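Local coordinates for protein acetyltransferase, GNAT family (Enterococcus faecalis, PDB 1U6M) that probably transfers an acyl group, as GNAT-family acetyltransferases do from acyl-coenzyme A, to an acceptor that has not been established, at residues L18-V21 against I22-M26; E122-R125 against G126-I129; P158-R161 against K162-S166. One frame throughout, in Å; residues are numbered along the deposited sequence.

Contact 1. Residues L18-V21 against I22-M26; sequences LVLV and ILKDM
L20 and K24 meet near the C-terminal end of helix 12-25, where its bonding weakens; the helix is one of those packed on the central sheet of the GNAT fold. The CD2 methyl of L20 touches CE of K24 at 3.4 Å, the two side chains passing each other at a slant. Bends at chi2 and chi3 of K24 bring its CG and CE up to the carbonyl oxygen of L20 and CE on to that methyl. A long, flexible lysine suits the site: its carbon chain is apolar enough for L20, which also packs on I40, and its NZ is charged for a salt bridge with E36.

I22 serves a different face. Its CB lies 3.3 Å from V19 O, and its branched side chain packs on T117 and S119 of strand 112-120, lying between the helix and the sheet. V21 looks outward, and its role here is carried mainly by its carbonyl: D25 N donates to V21 O at 3.3 Å.

Two residues earlier, L23 N gives V19 O a straighter bond, 3.1 Å at 164°, and the side chains follow, V19 CG1 meeting L23 CG at 4.2 Å. Both residues continue onto L43 of helix 36-47. The regular backbone breaks between L23, psi 145°, and K24, phi +88°. At the kink CG of K24 lies 3.4 Å from V21 O, and CB of D25 3.2 Å from the same oxygen.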
loop_
_atom_site.group_PDB
_atom_site.type_symbol
_atom_site.label_atom_id
_atom_site.label_comp_id
_atom_site.label_asym_id
_atom_site.label_seq_id
_atom_site.Cartn_x
_atom_site.Cartn_y
_atom_site.Cartn_z
ATOM N N LEU A 18 -7.481 4.284 6.481
ATOM C CA LEU A 18 -6.305 3.501 6.706
ATOM C C LEU A 18 -5.069 4.201 6.120
ATOM O O LEU A 18 -4.019 4.247 6.767
ATOM C CB LEU A 18 -6.502 2.080 6.146
ATOM C CG LEU A 18 -7.486 1.182 6.898
ATOM C CD1 LEU A 18 -7.772 -0.089 6.098
ATOM C CD2 LEU A 18 -6.940 0.876 8.316
ATOM N N VAL A 19 -5.198 4.724 4.898
ATOM C CA VAL A 19 -4.128 5.520 4.239
ATOM C C VAL A 19 -3.753 6.795 5.021
ATOM O O VAL A 19 -2.579 7.097 5.181
ATOM C CB VAL A 19 -4.470 5.877 2.739
ATOM C CG1 VAL A 19 -3.418 6.738 2.139
ATOM C CG2 VAL A 19 -4.561 4.607 1.932
ATOM N N LEU A 20 -4.736 7.533 5.522
ATOM C CA LEU A 20 -4.443 8.662 6.402
ATOM C C LEU A 20 -3.415 8.315 7.444
ATOM O O LEU A 20 -2.591 9.171 7.787
ATOM C CB LEU A 20 -5.686 9.143 7.121
ATOM C CG LEU A 20 -5.874 10.645 7.372
ATOM C CD1 LEU A 20 -6.764 10.852 8.604
ATOM C CD2 LEU A 20 -4.615 11.418 7.495
ATOM N N VAL A 21 -3.477 7.097 8.001
ATOM C CA VAL A 21 -2.543 6.723 9.075
ATOM C C VAL A 21 -1.103 6.780 8.584
ATOM O O VAL A 21 -0.245 7.378 9.231
ATOM C CB VAL A 21 -2.858 5.324 9.743
ATOM C CG1 VAL A 21 -1.755 4.911 10.691
ATOM C CG2 VAL A 21 -4.145 5.377 10.500
ATOM N N ILE A 22 -0.851 6.120 7.449
ATOM C CA ILE A 22 0.416 6.179 6.699
ATOM C C ILE A 22 0.929 7.610 6.422
ATOM O O ILE A 22 2.116 7.864 6.629
ATOM C CB ILE A 22 0.259 5.411 5.351
ATOM C CG1 ILE A 22 0.001 3.921 5.626
ATOM C CG2 ILE A 22 1.485 5.573 4.442
ATOM C CD1 ILE A 22 -0.610 3.226 4.501
ATOM N N LEU A 23 0.058 8.500 5.919
ATOM C CA LEU A 23 0.419 9.893 5.604
ATOM C C LEU A 23 0.578 10.512 6.974
ATOM O O LEU A 23 -0.092 10.104 7.907
ATOM C CB LEU A 23 -0.684 10.615 4.804
ATOM C CG LEU A 23 -1.216 9.995 3.501
ATOM C CD1 LEU A 23 -2.098 10.939 2.815
ATOM C CD2 LEU A 23 -0.110 9.516 2.547
ATOM N N LYS A 24 1.448 11.430 7.243
ATOM C CA LYS A 24 1.320 11.776 8.708
ATOM C C LYS A 24 2.138 10.939 9.688
ATOM O O LYS A 24 2.727 11.502 10.595
ATOM C CB LYS A 24 -0.146 11.682 9.191
ATOM C CG LYS A 24 -0.420 10.608 10.186
ATOM C CD LYS A 24 -1.509 11.074 11.095
ATOM C CE LYS A 24 -2.802 11.313 10.357
ATOM N NZ LYS A 24 -3.865 11.607 11.375
ATOM N N ASP A 25 2.123 9.618 9.536
ATOM C CA ASP A 25 3.255 8.843 9.963
ATOM C C ASP A 25 4.496 9.228 9.115
ATOM O O ASP A 25 5.611 9.139 9.583
ATOM C CB ASP A 25 2.939 7.360 9.864
ATOM C CG ASP A 25 4.127 6.472 10.251
ATOM O OD1 ASP A 25 4.958 6.131 9.357
ATOM O OD2 ASP A 25 4.229 6.110 11.452
ATOM N N MET A 26 4.282 9.633 7.866
ATOM C CA MET A 26 5.293 10.296 7.014
ATOM C C MET A 26 5.409 11.788 7.340
ATOM O O MET A 26 6.352 12.450 6.899
ATOM C CB MET A 26 4.907 10.225 5.521
ATOM C CG MET A 26 5.053 8.910 4.885
ATOM S SD MET A 26 4.169 8.826 3.310
ATOM C CE MET A 26 5.465 9.448 2.201
#

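Contact 2. Residues E122-R125 against G126-I129; sequences ERFR and GMGI. With SO4 (sulfate ion), chain E.
M127 meets the edge of F124 across the turn that leads into helix 129-135. The sequence R123-F124-R125-G126-M127-G128 fits the R/Q-x-x-G-x-G/A signature of the GNAT family, whose loop usually holds the pyrophosphate of coenzyme A.

The apolar contacts lie on one side of the loop. SD of M127 comes up near the plane of the F124 ring, 5.2 Å from the centroid, a Met-aromatic contact. The same sulfur reaches CB of F124 at 3.9 Å. From the helix start CD1 of I129 touches that CB too, also at 3.9 Å, and then carries the packing on to A69 and Y62 of the sheet. A large ring suits position 124 because it also meets H64, while CE2 lies over the guanidinium of R123, an arginine salt-bridged to E67.

Polar contacts gather round a sulfate, probably from the crystallisation liquor but consistent with the place of a phosphate group. The R125 chain, bent at chi2 and chi3, curls back so that NH2 donates to O2 at 3.0 Å, while NE reaches O4 only weakly. G126 N points almost straight at the same O4, again in a weak bond. Glycine fits here with phi +88°, having no CB to press on R125 O, and G128 likewise turns the chain at positive phi in the N-cap position.

Water links the backbone to the anion. One molecule accepts from M127 N and from I129 N, each at 3.1 Å, lies 3.2 Å from sulfate O3, and approaches the carbonyl oxygen F124 O to 2.6 Å.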
loop_
_atom_site.group_PDB
_atom_site.type_symbol
_atom_site.label_atom_id
_atom_site.label_comp_id
_atom_site.label_asym_id
_atom_site.label_seq_id
_atom_site.Cartn_x
_atom_site.Cartn_y
_atom_site.Cartn_z
ATOM N N GLU A 122 -6.432 -0.194 13.570
ATOM C CA GLU A 122 -6.001 -0.131 14.983
ATOM C C GLU A 122 -6.945 -0.889 15.911
ATOM O O GLU A 122 -6.485 -1.487 16.878
ATOM C CB GLU A 122 -5.887 1.358 15.488
ATOM N N ARG A 123 -8.249 -0.878 15.626
ATOM C CA ARG A 123 -9.171 -1.679 16.416
ATOM C C ARG A 123 -8.957 -3.210 16.281
ATOM O O ARG A 123 -9.533 -3.984 17.086
ATOM C CB ARG A 123 -10.600 -1.347 16.027
ATOM C CG ARG A 123 -11.044 0.044 16.363
ATOM C CD ARG A 123 -12.479 0.241 15.887
ATOM N NE ARG A 123 -12.567 0.246 14.436
ATOM C CZ ARG A 123 -13.576 -0.257 13.721
ATOM N NH1 ARG A 123 -14.618 -0.859 14.322
ATOM N NH2 ARG A 123 -13.517 -0.167 12.381
ATOM N N PHE A 124 -8.187 -3.663 15.267
ATOM C CA PHE A 124 -8.060 -5.104 15.000
ATOM C C PHE A 124 -6.627 -5.584 15.039
ATOM O O PHE A 124 -6.266 -6.494 14.325
ATOM C CB PHE A 124 -8.739 -5.487 13.688
ATOM C CG PHE A 124 -10.194 -5.082 13.619
ATOM C CD1 PHE A 124 -11.144 -5.717 14.404
ATOM C CD2 PHE A 124 -10.613 -4.073 12.785
ATOM C CE1 PHE A 124 -12.479 -5.354 14.344
ATOM C CE2 PHE A 124 -11.935 -3.716 12.710
ATOM C CZ PHE A 124 -12.860 -4.340 13.490
ATOM N N ARG A 125 -5.794 -4.941 15.847
ATOM C CA ARG A 125 -4.418 -5.336 15.973
ATOM C C ARG A 125 -4.352 -6.571 16.811
ATOM O O ARG A 125 -5.183 -6.778 17.722
ATOM C CB ARG A 125 -3.542 -4.251 16.635
ATOM C CG ARG A 125 -3.432 -2.873 15.915
ATOM C CD ARG A 125 -3.387 -2.956 14.359
ATOM N NE ARG A 125 -2.187 -3.665 13.946
ATOM C CZ ARG A 125 -1.003 -3.092 13.722
ATOM N NH1 ARG A 125 -0.838 -1.771 13.828
ATOM N NH2 ARG A 125 0.015 -3.850 13.360
ATOM N N GLY A 126 -3.348 -7.391 16.523
ATOM C CA GLY A 126 -3.002 -8.475 17.416
ATOM C C GLY A 126 -3.816 -9.689 17.067
ATOM O O GLY A 126 -3.787 -10.648 17.817
ATOM N N MET A 127 -4.513 -9.654 15.927
ATOM C CA MET A 127 -5.375 -10.759 15.456
ATOM C C MET A 127 -4.856 -11.529 14.247
ATOM O O MET A 127 -5.575 -12.294 13.661
ATOM C CB MET A 127 -6.806 -10.303 15.184
ATOM C CG MET A 127 -7.451 -9.477 16.307
ATOM S SD MET A 127 -9.007 -8.658 15.908
ATOM C CE MET A 127 -9.755 -9.680 14.755
ATOM N N GLY A 128 -3.583 -11.415 13.905
ATOM C CA GLY A 128 -3.126 -12.209 12.742
ATOM C C GLY A 128 -3.487 -11.703 11.325
ATOM O O GLY A 128 -3.181 -12.388 10.359
ATOM N N ILE A 129 -4.123 -10.529 11.186
ATOM C CA ILE A 129 -4.690 -10.072 9.886
ATOM C C ILE A 129 -3.631 -9.741 8.825
ATOM O O ILE A 129 -3.750 -10.179 7.673
ATOM C CB ILE A 129 -5.694 -8.935 10.070
ATOM C CG1 ILE A 129 -6.908 -9.493 10.843
ATOM C CG2 ILE A 129 -6.089 -8.268 8.671
ATOM C CD1 ILE A 129 -7.943 -8.468 11.297
HETATM O O2 SO4 E . -0.752 -6.562 12.411
HETATM O O3 SO4 E . -1.596 -8.182 12.272
HETATM O O4 SO4 E . -1.595 -7.072 13.529
HETATM O O HOH W 1 -4.696 -8.205 13.171
#

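Contact 3. Residues P158-R161 against K162-S166; sequences PGAR and KLYAS
The ring of Y164 lies beneath the carbonyl of A160, with A160 O 3.2 Å above one face and displaced toward the rim near CD1. The methyl of A160 meets the same tyrosine further out, CB to CE1 at 3.9 Å. The tyrosine gets there with CG anti to its carbonyl carbon (chi1 -51°), which turns the ring back along the helix toward the preceding turn. It also packs on L151, V153 and M185 of two sheet strands, and alanine suits its place because a small side chain can touch both the ring and V153 without needing more room. A160 O has a second task, accepting Y164 N at 3.0 Å.

Residues 158-165 form a helix, the connection that follows strand 148-154 in the GNAT fold. A tyrosine at the corresponding helix lies near the thiol of coenzyme A in several relatives; for Y164 such a role is unproven, although its side chain is about 3 Å from a bound sulfate.

The helix begins with P158, which has no amide hydrogen and so loses no bond at the first turn, where amides lack helical acceptors; N157 OD1 accepts from A160 N. K162 N then bonds P158 O at 2.9 Å, and L163 N bonds G159 O at 3.1 Å. R161 leaves the helix fully extended, and its carbon chain runs past N183 and M185 to bring NH2 to a salt bridge with D171. A165 N donates to R161 O at 2.9 Å in a nearly straight bond (173°). Next to A165, the short hydroxyl side chain of S166 folds back, and OG donates to L163 O at 2.8 Å.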
loop_
_atom_site.group_PDB
_atom_site.type_symbol
_atom_site.label_atom_id
_atom_site.label_comp_id
_atom_site.label_asym_id
_atom_site.label_seq_id
_atom_site.Cartn_x
_atom_site.Cartn_y
_atom_site.Cartn_z
ATOM N N PRO A 158 13.744 -5.604 12.181
ATOM C CA PRO A 158 14.225 -6.964 11.945
ATOM C C PRO A 158 13.123 -7.971 12.292
ATOM O O PRO A 158 13.126 -9.073 11.772
ATOM C CB PRO A 158 15.437 -7.118 12.901
ATOM C CG PRO A 158 15.360 -5.924 13.868
ATOM C CD PRO A 158 14.203 -5.053 13.474
ATOM N N GLY A 159 12.167 -7.584 13.132
ATOM C CA GLY A 159 11.022 -8.431 13.370
ATOM C C GLY A 159 10.188 -8.682 12.122
ATOM O O GLY A 159 9.800 -9.822 11.879
ATOM N N ALA A 160 9.949 -7.631 11.312
ATOM C CA ALA A 160 9.124 -7.749 10.118
ATOM C C ALA A 160 9.905 -8.556 9.152
ATOM O O ALA A 160 9.365 -9.434 8.495
ATOM C CB ALA A 160 8.771 -6.385 9.517
ATOM N N ARG A 161 11.191 -8.279 9.093
ATOM C CA ARG A 161 12.042 -8.985 8.175
ATOM C C ARG A 161 12.083 -10.496 8.435
ATOM O O ARG A 161 12.047 -11.300 7.454
ATOM C CB ARG A 161 13.437 -8.351 8.122
ATOM C CG ARG A 161 14.408 -9.242 7.459
ATOM C CD ARG A 161 15.742 -8.581 7.134
ATOM N NE ARG A 161 16.539 -9.644 6.524
ATOM C CZ ARG A 161 17.866 -9.723 6.509
ATOM N NH1 ARG A 161 18.632 -8.760 7.044
ATOM N NH2 ARG A 161 18.430 -10.779 5.937
ATOM N N LYS A 162 12.128 -10.895 9.727
ATOM C CA LYS A 162 11.966 -12.309 10.127
ATOM C C LYS A 162 10.624 -12.916 9.707
ATOM O O LYS A 162 10.548 -14.084 9.251
ATOM C CB LYS A 162 12.094 -12.460 11.647
ATOM C CG LYS A 162 12.737 -13.784 12.124
ATOM C CD LYS A 162 12.113 -15.021 11.535
ATOM C CE LYS A 162 12.718 -16.340 12.091
ATOM N NZ LYS A 162 14.214 -16.417 11.996
ATOM N N LEU A 163 9.564 -12.149 9.909
ATOM C CA LEU A 163 8.232 -12.538 9.454
ATOM C C LEU A 163 8.274 -12.896 7.936
ATOM O O LEU A 163 7.834 -13.971 7.530
ATOM C CB LEU A 163 7.229 -11.376 9.717
ATOM C CG LEU A 163 5.716 -11.676 9.845
ATOM C CD1 LEU A 163 4.847 -10.476 9.459
ATOM C CD2 LEU A 163 5.260 -12.920 9.117
ATOM N N TYR A 164 8.836 -12.011 7.100
ATOM C CA TYR A 164 8.863 -12.232 5.638
ATOM C C TYR A 164 9.770 -13.388 5.241
ATOM O O TYR A 164 9.390 -14.229 4.370
ATOM C CB TYR A 164 9.277 -10.954 4.897
ATOM C CG TYR A 164 8.490 -9.737 5.296
ATOM C CD1 TYR A 164 9.121 -8.484 5.458
ATOM C CD2 TYR A 164 7.103 -9.813 5.506
ATOM C CE1 TYR A 164 8.376 -7.346 5.776
ATOM C CE2 TYR A 164 6.344 -8.654 5.851
ATOM C CZ TYR A 164 6.992 -7.452 5.981
ATOM O OH TYR A 164 6.262 -6.325 6.319
ATOM N N ALA A 165 10.954 -13.440 5.841
ATOM C CA ALA A 165 11.826 -14.623 5.726
ATOM C C ALA A 165 11.086 -15.980 5.883
ATOM O O ALA A 165 11.273 -16.913 5.098
ATOM C CB ALA A 165 12.985 -14.538 6.724
ATOM N N SER A 166 10.224 -16.057 6.899
ATOM C CA SER A 166 9.564 -17.298 7.280
ATOM C C SER A 166 8.458 -17.623 6.286
ATOM O O SER A 166 7.880 -18.700 6.321
ATOM C CB SER A 166 8.977 -17.142 8.697
ATOM O OG SER A 166 7.659 -16.543 8.712
#

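Overall arrangement
Contacts 1, 2 and 3 follow one another along the chain and do not touch. The centres of contacts 1 and 2 lie about 17 Å apart. Those of contacts 2 and 3 are about 18 Å apart, and those of contacts 1 and 3 about 22 Å. All three relate to the mixed sheet: helix 12-25 leans on strand 112-120, residues 122-129 join that strand to helix 129-135, and helix 158-165 follows its parallel neighbour, strand 148-154. In GNAT enzymes the acyl-coenzyme A typically lies where these two strands splay apart. Contact 2 therefore probably borders the phosphate end of the cofactor, and contact 3 another wall of the same cleft.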